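Local coordinates for protein probable zinc protease PqqL (Escherichia coli, PDB 6OFS) that probably acts as a zinc-dependent metalloprotease of the M16 family, cutting peptide or protein substrates in the periplasm, at residues 504-509 and 679-684; 514-519 and 585-590; 739-744 and 892-897. All coordinates share one frame; numbering follows the deposited sequence.

Contact 1: 504-509 and 679-684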
# COMPACT_ATOMS: atom_id res chain seq x y z
N ALA A 504 -3.40 26.58 -17.35
CA ALA A 504 -1.99 26.34 -17.06
C ALA A 504 -1.09 27.16 -17.98
O ALA A 504 -1.48 27.46 -19.12
CB ALA A 504 -1.66 24.86 -17.17
N ARG A 505 0.10 27.52 -17.49
CA ARG A 505 1.06 28.26 -18.31
C ARG A 505 2.24 27.34 -18.65
O ARG A 505 2.61 26.48 -17.85
CB ARG A 505 1.53 29.54 -17.61
CG ARG A 505 2.06 30.59 -18.57
CD ARG A 505 2.71 31.70 -17.79
NE ARG A 505 3.34 32.70 -18.65
CZ ARG A 505 4.11 33.69 -18.21
NH1 ARG A 505 4.65 34.56 -19.05
NH2 ARG A 505 4.36 33.81 -16.90
N VAL A 506 2.77 27.49 -19.86
CA VAL A 506 3.90 26.71 -20.39
C VAL A 506 4.97 27.71 -20.87
O VAL A 506 4.69 28.55 -21.71
CB VAL A 506 3.44 25.78 -21.55
CG1 VAL A 506 4.63 25.08 -22.21
CG2 VAL A 506 2.39 24.77 -21.11
N ILE A 507 6.20 27.59 -20.35
CA ILE A 507 7.33 28.39 -20.81
C ILE A 507 8.24 27.49 -21.64
O ILE A 507 8.72 26.48 -21.12
CB ILE A 507 8.10 29.11 -19.66
CG1 ILE A 507 7.16 29.87 -18.67
CG2 ILE A 507 9.20 30.04 -20.23
CD1 ILE A 507 6.32 31.05 -19.27
N LEU A 508 8.45 27.83 -22.92
CA LEU A 508 9.33 27.05 -23.80
C LEU A 508 10.64 27.76 -24.10
O LEU A 508 10.65 28.95 -24.43
CB LEU A 508 8.64 26.68 -25.13
CG LEU A 508 7.42 25.76 -25.06
CD1 LEU A 508 6.79 25.64 -26.42
CD2 LEU A 508 7.78 24.37 -24.54
N ALA A 509 11.75 27.02 -24.02
CA ALA A 509 13.10 27.49 -24.32
C ALA A 509 13.92 26.36 -24.93
O ALA A 509 13.84 25.21 -24.50
CB ALA A 509 13.80 28.00 -23.06
N PHE A 679 4.56 25.35 -16.32
CA PHE A 679 5.44 24.27 -16.78
C PHE A 679 6.58 24.88 -17.56
O PHE A 679 6.34 25.52 -18.58
CB PHE A 679 4.68 23.29 -17.69
CG PHE A 679 3.56 22.54 -17.01
CD1 PHE A 679 3.80 21.33 -16.38
CD2 PHE A 679 2.26 23.04 -17.01
CE1 PHE A 679 2.77 20.63 -15.75
CE2 PHE A 679 1.23 22.35 -16.38
CZ PHE A 679 1.49 21.14 -15.76
N VAL A 680 7.81 24.68 -17.09
CA VAL A 680 9.02 25.16 -17.77
C VAL A 680 9.64 23.99 -18.57
O VAL A 680 10.13 23.04 -17.98
CB VAL A 680 10.02 25.85 -16.80
CG1 VAL A 680 11.34 26.19 -17.50
CG2 VAL A 680 9.41 27.10 -16.17
N ILE A 681 9.54 24.05 -19.91
CA ILE A 681 10.06 23.00 -20.79
C ILE A 681 11.32 23.50 -21.52
O ILE A 681 11.24 24.47 -22.28
CB ILE A 681 8.97 22.40 -21.73
CG1 ILE A 681 7.70 21.97 -20.93
CG2 ILE A 681 9.52 21.23 -22.57
CD1 ILE A 681 6.45 21.90 -21.74
N VAL A 682 12.48 22.90 -21.21
CA VAL A 682 13.78 23.29 -21.76
C VAL A 682 14.45 22.13 -22.51
O VAL A 682 14.66 21.06 -21.94
CB VAL A 682 14.71 23.93 -20.68
CG1 VAL A 682 16.08 24.28 -21.26
CG2 VAL A 682 14.06 25.18 -20.08
N GLY A 683 14.74 22.36 -23.79
CA GLY A 683 15.35 21.37 -24.67
C GLY A 683 15.08 21.57 -26.15
O GLY A 683 14.43 22.55 -26.54
N ASN A 684 15.57 20.64 -26.99
CA ASN A 684 15.42 20.71 -28.46
C ASN A 684 14.48 19.64 -29.04
O ASN A 684 14.94 18.56 -29.43
CB ASN A 684 16.80 20.68 -29.15
CG ASN A 684 17.75 21.78 -28.72
OD1 ASN A 684 17.34 22.89 -28.35
ND2 ASN A 684 19.04 21.49 -28.78

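Contact 2: 514-519 and 585-590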
# COMPACT_ATOMS: atom_id res chain seq x y z
N GLU A 514 23.62 20.14 -28.93
CA GLU A 514 22.86 18.89 -29.05
C GLU A 514 23.12 17.92 -27.87
O GLU A 514 23.72 16.85 -28.04
CB GLU A 514 23.11 18.23 -30.44
CG GLU A 514 22.50 19.02 -31.59
CD GLU A 514 22.80 18.53 -32.99
OE1 GLU A 514 23.29 19.33 -33.82
OE2 GLU A 514 22.53 17.34 -33.28
N GLU A 515 22.62 18.32 -26.67
CA GLU A 515 22.72 17.56 -25.42
C GLU A 515 21.78 16.36 -25.38
O GLU A 515 22.03 15.40 -24.64
CB GLU A 515 22.50 18.45 -24.18
CG GLU A 515 23.76 19.11 -23.65
CD GLU A 515 24.80 18.19 -23.05
OE1 GLU A 515 25.85 17.96 -23.70
OE2 GLU A 515 24.57 17.69 -21.92
N GLN A 516 20.68 16.43 -26.18
CA GLN A 516 19.63 15.40 -26.33
C GLN A 516 18.81 15.16 -25.05
O GLN A 516 18.06 14.18 -24.98
CB GLN A 516 20.22 14.08 -26.87
CG GLN A 516 19.62 13.65 -28.21
CD GLN A 516 20.40 14.13 -29.41
OE1 GLN A 516 20.97 15.23 -29.42
NE2 GLN A 516 20.44 13.32 -30.45
N LYS A 517 18.92 16.07 -24.06
CA LYS A 517 18.19 15.98 -22.79
C LYS A 517 17.07 17.01 -22.76
O LYS A 517 17.25 18.14 -23.22
CB LYS A 517 19.11 16.18 -21.58
CG LYS A 517 20.41 15.37 -21.56
CD LYS A 517 21.19 15.55 -20.24
CE LYS A 517 21.95 16.86 -20.14
NZ LYS A 517 21.89 17.43 -18.77
N LEU A 518 15.92 16.62 -22.20
CA LEU A 518 14.75 17.48 -22.05
C LEU A 518 14.42 17.64 -20.58
O LEU A 518 14.51 16.68 -19.82
CB LEU A 518 13.54 16.88 -22.81
CG LEU A 518 12.24 17.70 -22.82
CD1 LEU A 518 12.33 18.90 -23.75
CD2 LEU A 518 11.07 16.84 -23.22
N GLN A 519 14.07 18.85 -20.17
CA GLN A 519 13.69 19.13 -18.79
C GLN A 519 12.32 19.78 -18.74
O GLN A 519 12.06 20.76 -19.44
CB GLN A 519 14.73 20.00 -18.07
CG GLN A 519 14.57 20.02 -16.55
CD GLN A 519 15.19 18.83 -15.87
OE1 GLN A 519 16.35 18.47 -16.09
NE2 GLN A 519 14.43 18.20 -14.99
N ALA A 585 14.24 13.85 -19.41
CA ALA A 585 14.02 12.83 -20.45
C ALA A 585 14.96 13.05 -21.65
O ALA A 585 15.86 13.88 -21.59
CB ALA A 585 12.56 12.86 -20.90
N ARG A 586 14.73 12.29 -22.73
CA ARG A 586 15.49 12.39 -23.97
C ARG A 586 14.64 13.09 -25.02
O ARG A 586 13.42 12.89 -25.05
CB ARG A 586 15.91 10.98 -24.47
CG ARG A 586 16.75 10.18 -23.47
CD ARG A 586 18.22 10.57 -23.50
NE ARG A 586 18.98 9.89 -22.44
CZ ARG A 586 19.56 8.70 -22.58
NH1 ARG A 586 19.48 8.04 -23.72
NH2 ARG A 586 20.22 8.17 -21.56
N THR A 587 15.26 13.89 -25.90
CA THR A 587 14.55 14.61 -26.97
C THR A 587 14.03 13.64 -28.07
O THR A 587 13.09 13.98 -28.79
CB THR A 587 15.40 15.77 -27.52
OG1 THR A 587 16.66 15.29 -27.97
CG2 THR A 587 15.61 16.89 -26.49
N ASN A 588 14.63 12.42 -28.15
CA ASN A 588 14.25 11.33 -29.07
C ASN A 588 13.08 10.50 -28.51
O ASN A 588 12.40 9.80 -29.27
CB ASN A 588 15.46 10.43 -29.37
CG ASN A 588 16.24 10.03 -28.15
OD1 ASN A 588 17.06 10.80 -27.63
ND2 ASN A 588 15.99 8.82 -27.65
N ASN A 589 12.86 10.57 -27.18
CA ASN A 589 11.76 9.90 -26.48
C ASN A 589 11.18 10.87 -25.41
O ASN A 589 11.43 10.71 -24.20
CB ASN A 589 12.22 8.56 -25.89
CG ASN A 589 11.11 7.67 -25.40
OD1 ASN A 589 9.99 7.67 -25.92
ND2 ASN A 589 11.41 6.86 -24.38
N PRO A 590 10.49 11.96 -25.84
CA PRO A 590 9.99 12.94 -24.87
C PRO A 590 8.68 12.55 -24.17
O PRO A 590 8.53 12.87 -22.99
CB PRO A 590 9.86 14.23 -25.68
CG PRO A 590 9.93 13.82 -27.14
CD PRO A 590 10.12 12.34 -27.22

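Contact 3: 739-744 and 892-897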
# COMPACT_ATOMS: atom_id res chain seq x y z
N LYS A 739 19.06 41.74 10.91
CA LYS A 739 18.60 43.10 10.71
C LYS A 739 17.55 42.98 9.62
O LYS A 739 17.81 42.33 8.61
CB LYS A 739 19.76 44.01 10.32
CG LYS A 739 20.51 44.53 11.53
CD LYS A 739 21.68 45.43 11.17
CE LYS A 739 22.47 45.91 12.37
NZ LYS A 739 21.67 46.81 13.26
N ARG A 740 16.34 43.50 9.88
CA ARG A 740 15.22 43.45 8.95
C ARG A 740 14.92 44.83 8.41
O ARG A 740 14.86 45.80 9.17
CB ARG A 740 13.98 42.84 9.61
CG ARG A 740 13.37 41.72 8.79
CD ARG A 740 12.01 41.32 9.31
NE ARG A 740 11.00 42.29 8.90
CZ ARG A 740 10.29 43.05 9.73
NH1 ARG A 740 10.46 42.93 11.05
NH2 ARG A 740 9.40 43.90 9.27
N TYR A 741 14.78 44.91 7.09
CA TYR A 741 14.55 46.15 6.36
C TYR A 741 13.28 46.02 5.53
O TYR A 741 13.11 45.01 4.86
CB TYR A 741 15.76 46.41 5.44
CG TYR A 741 17.10 46.49 6.15
CD1 TYR A 741 17.90 45.35 6.30
CD2 TYR A 741 17.57 47.70 6.65
CE1 TYR A 741 19.13 45.42 6.96
CE2 TYR A 741 18.80 47.77 7.31
CZ TYR A 741 19.57 46.63 7.47
OH TYR A 741 20.79 46.73 8.10
N ASP A 742 12.37 47.01 5.59
CA ASP A 742 11.16 46.98 4.76
C ASP A 742 11.49 47.51 3.37
O ASP A 742 12.33 48.40 3.24
CB ASP A 742 10.00 47.78 5.39
CG ASP A 742 9.10 47.01 6.37
OD1 ASP A 742 9.11 45.75 6.33
OD2 ASP A 742 8.37 47.66 7.16
N SER A 743 10.87 46.94 2.33
CA SER A 743 11.07 47.37 0.95
C SER A 743 9.86 48.19 0.57
O SER A 743 8.75 47.65 0.48
CB SER A 743 11.23 46.18 0.01
OG SER A 743 12.12 45.20 0.51
N ARG A 744 10.04 49.51 0.41
CA ARG A 744 8.93 50.39 0.03
C ARG A 744 8.39 49.93 -1.33
O ARG A 744 7.20 49.61 -1.44
CB ARG A 744 9.37 51.85 0.02
CG ARG A 744 9.58 52.41 1.42
CD ARG A 744 9.25 53.89 1.48
NE ARG A 744 9.61 54.48 2.77
CZ ARG A 744 8.73 54.90 3.67
NH1 ARG A 744 7.42 54.80 3.44
NH2 ARG A 744 9.14 55.43 4.81
N SER A 892 19.68 51.36 4.82
CA SER A 892 20.04 52.43 5.75
C SER A 892 19.53 52.21 7.20
O SER A 892 20.34 52.28 8.14
CB SER A 892 19.60 53.79 5.23
OG SER A 892 20.71 54.65 5.01
N HIS A 893 18.22 51.98 7.40
CA HIS A 893 17.67 51.85 8.75
C HIS A 893 16.75 50.66 8.95
O HIS A 893 15.66 50.62 8.35
CB HIS A 893 16.97 53.15 9.22
CG HIS A 893 17.82 54.37 9.16
ND1 HIS A 893 17.56 55.38 8.24
CD2 HIS A 893 18.91 54.72 9.88
CE1 HIS A 893 18.49 56.30 8.44
NE2 HIS A 893 19.31 55.95 9.43
N PRO A 894 17.13 49.71 9.83
CA PRO A 894 16.27 48.55 10.10
C PRO A 894 15.01 48.86 10.88
O PRO A 894 15.01 49.67 11.80
CB PRO A 894 17.16 47.60 10.92
CG PRO A 894 18.53 48.18 10.89
CD PRO A 894 18.38 49.64 10.62
N VAL A 895 13.93 48.15 10.53
CA VAL A 895 12.63 48.19 11.19
C VAL A 895 12.73 47.31 12.46
O VAL A 895 12.06 47.59 13.45
CB VAL A 895 11.49 47.79 10.20
CG1 VAL A 895 11.71 46.41 9.57
CG2 VAL A 895 10.10 47.87 10.84
N ASN A 896 13.63 46.28 12.44
CA ASN A 896 13.89 45.39 13.57
C ASN A 896 15.27 44.75 13.57
O ASN A 896 15.80 44.44 12.51
CB ASN A 896 12.85 44.27 13.62
CG ASN A 896 11.51 44.64 14.18
OD1 ASN A 896 10.48 44.57 13.50
ND2 ASN A 896 11.47 45.02 15.45
N THR A 897 15.84 44.52 14.77
CA THR A 897 17.10 43.80 14.94
C THR A 897 16.91 42.67 15.97
O THR A 897 16.46 42.93 17.09
CB THR A 897 18.31 44.70 15.27
OG1 THR A 897 18.23 45.16 16.61
CG2 THR A 897 18.51 45.85 14.29

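Contact 1: 504-509 and 679-684
Phe679 is held through both its backbone N and its backbone O: the O accepts the N-H of Ile507 at 2.7 Å, and the N donates to Arg505 O. Three further backbone bonds continue the series, the last from Gly683 N to Ala509 O at 3.1 Å, giving the regular parallel pairing of strands 505-509 and 677-682 at the middle of the mixed sheet. Val506 pairs with Phe679 and Leu508 with Ile681 on the face packed against helix 687-697; Ile507, Val680, Ala509 and Val682 occupy the other face, where helix 848-862 covers Ile507 and Val682. On the first face Ile681 touches two side chains of the other strand. With CG1 anti to its carbonyl carbon (chi1 -51°) and the chain then extended, its CD1 reaches Val506 CG1 at 3.7 Å, while its CB lies alongside Leu508 CD2 at 3.6 Å. Ala504 CB comes up to the edge of the Phe679 ring, in its plane, 3.9 Å from CE2. Gly683 adopts backbone angles (phi 155°, psi -177°) that suit a residue without a side chain. Between the segments, polar contact is thus confined to the backbone: inter-peptide hydrogen bonds fix the register, and apolar side chains meet on both faces.

Contact 2: 514-519 and 585-590
The two carboxamides of Gln516 and Asn588 do not lie flat on one another: their planes are turned 57° apart, the side chains cross at about a right angle, and the touch is made by Gln516 CG against Asn588 OD1 at 3.9 Å. The Gln516 carbonyl is approached from above its plane: Thr587 N donates to Gln516 O at 3.0 Å from 50° out of it. Gln516 O gathers more than this one donor, since the Thr587 hydroxyl adds a weak bond and the CA-H of Arg586 points at the same oxygen, with CA 3.3 Å away. The Thr587 torsion (chi1 56°) sets OG1 between its backbone N and carbonyl carbon, where it also rests 3.4 Å from Gln516 CG, and places CG2 anti to the carbonyl carbon, near Lys517 O.

These bonds mark the end of an antiparallel pair, strands 517-524 and 579-586, within the seven-stranded sheet. Leu518 and Ala585 form a hydrogen-bonded pair, in which Leu518 N donates to Ala585 O and Ala585 N returns a bond to Leu518 O at 2.9 Å; Lys517 with Arg586 is the adjoining non-hydrogen-bonded pair. Past Arg586 the chain folds through a type I beta turn, closed by Asn589 N on Arg586 O, and leads by way of Pro590 into helix 591-602.

On the Ala585 face, Leu518 extends obliquely across to that proline, CD2 reaching Pro590 CB at 3.8 Å. On the other face the aliphatic part of Arg586 brings CD to 3.9 Å from Gln516 O, while Lys517 lies against Val848 of helix 848-862.

Contact 3: 739-744 and 892-897
An Arg740 chain that runs extended through chi2 and then bends at chi3 (77°) meets an Asn896 side chain whose CG stands anti to its carbonyl carbon (chi1 -78°), and the two lie side by side on one face of the sheet. They sit at a classic beta bulge: Val895 and Asn896 both face Arg740 where strand 896-904 begins to pair, antiparallel, with strand 733-742. Arg740 N donates to Asn896 O at 2.8 Å, and Arg740 O in turn accepts Val895 N at 2.9 Å. The side chains add a third bond, from Arg740 NH1 to Asn896 OD1 at 2.9 Å; it is bent, 131° at the hydrogen, with the amide turned against the guanidinium. The other end of that amide, ND2, is held by Asn720 and Thr718. Val895 CG1 sits over one face of the guanidinium, near its margin, 3.4 Å from Arg740 NH2. NH2 also makes a weak salt bridge to Asp742 OD1 of its own strand, and NE a long, weak ion pair with Asp792.

On the opposite face of the pairing, Lys739 runs beside Thr897, its CG near the methyl CG2. Tyr741 lies alongside Pro894 in the approach to the bulge and also touches Leu891; its CE2 packs against Pro894 CG at 3.6 Å.

In the fold
Contacts 1 and 2 belong to one seven-stranded sheet, their centres about 13 Å apart, and meet where strands 677-682 and 517-524 are neighbours: Val682 N probably bonds to Gln519 O at 2.8 Å, and Leu518 CD1 packs on Ile681 CG2. Helix 848-862 touches both. Contact 1 is the buried one, parallel, with apolar side chains on both faces; contact 2 is partly buried and turns polar as its strands end. Contact 3 lies in a separate five-stranded sheet, about 37 Å from contact 1 centre to centre, at the surface, where charged and amide side chains join the backbone bonds. All three lie away from the zinc site.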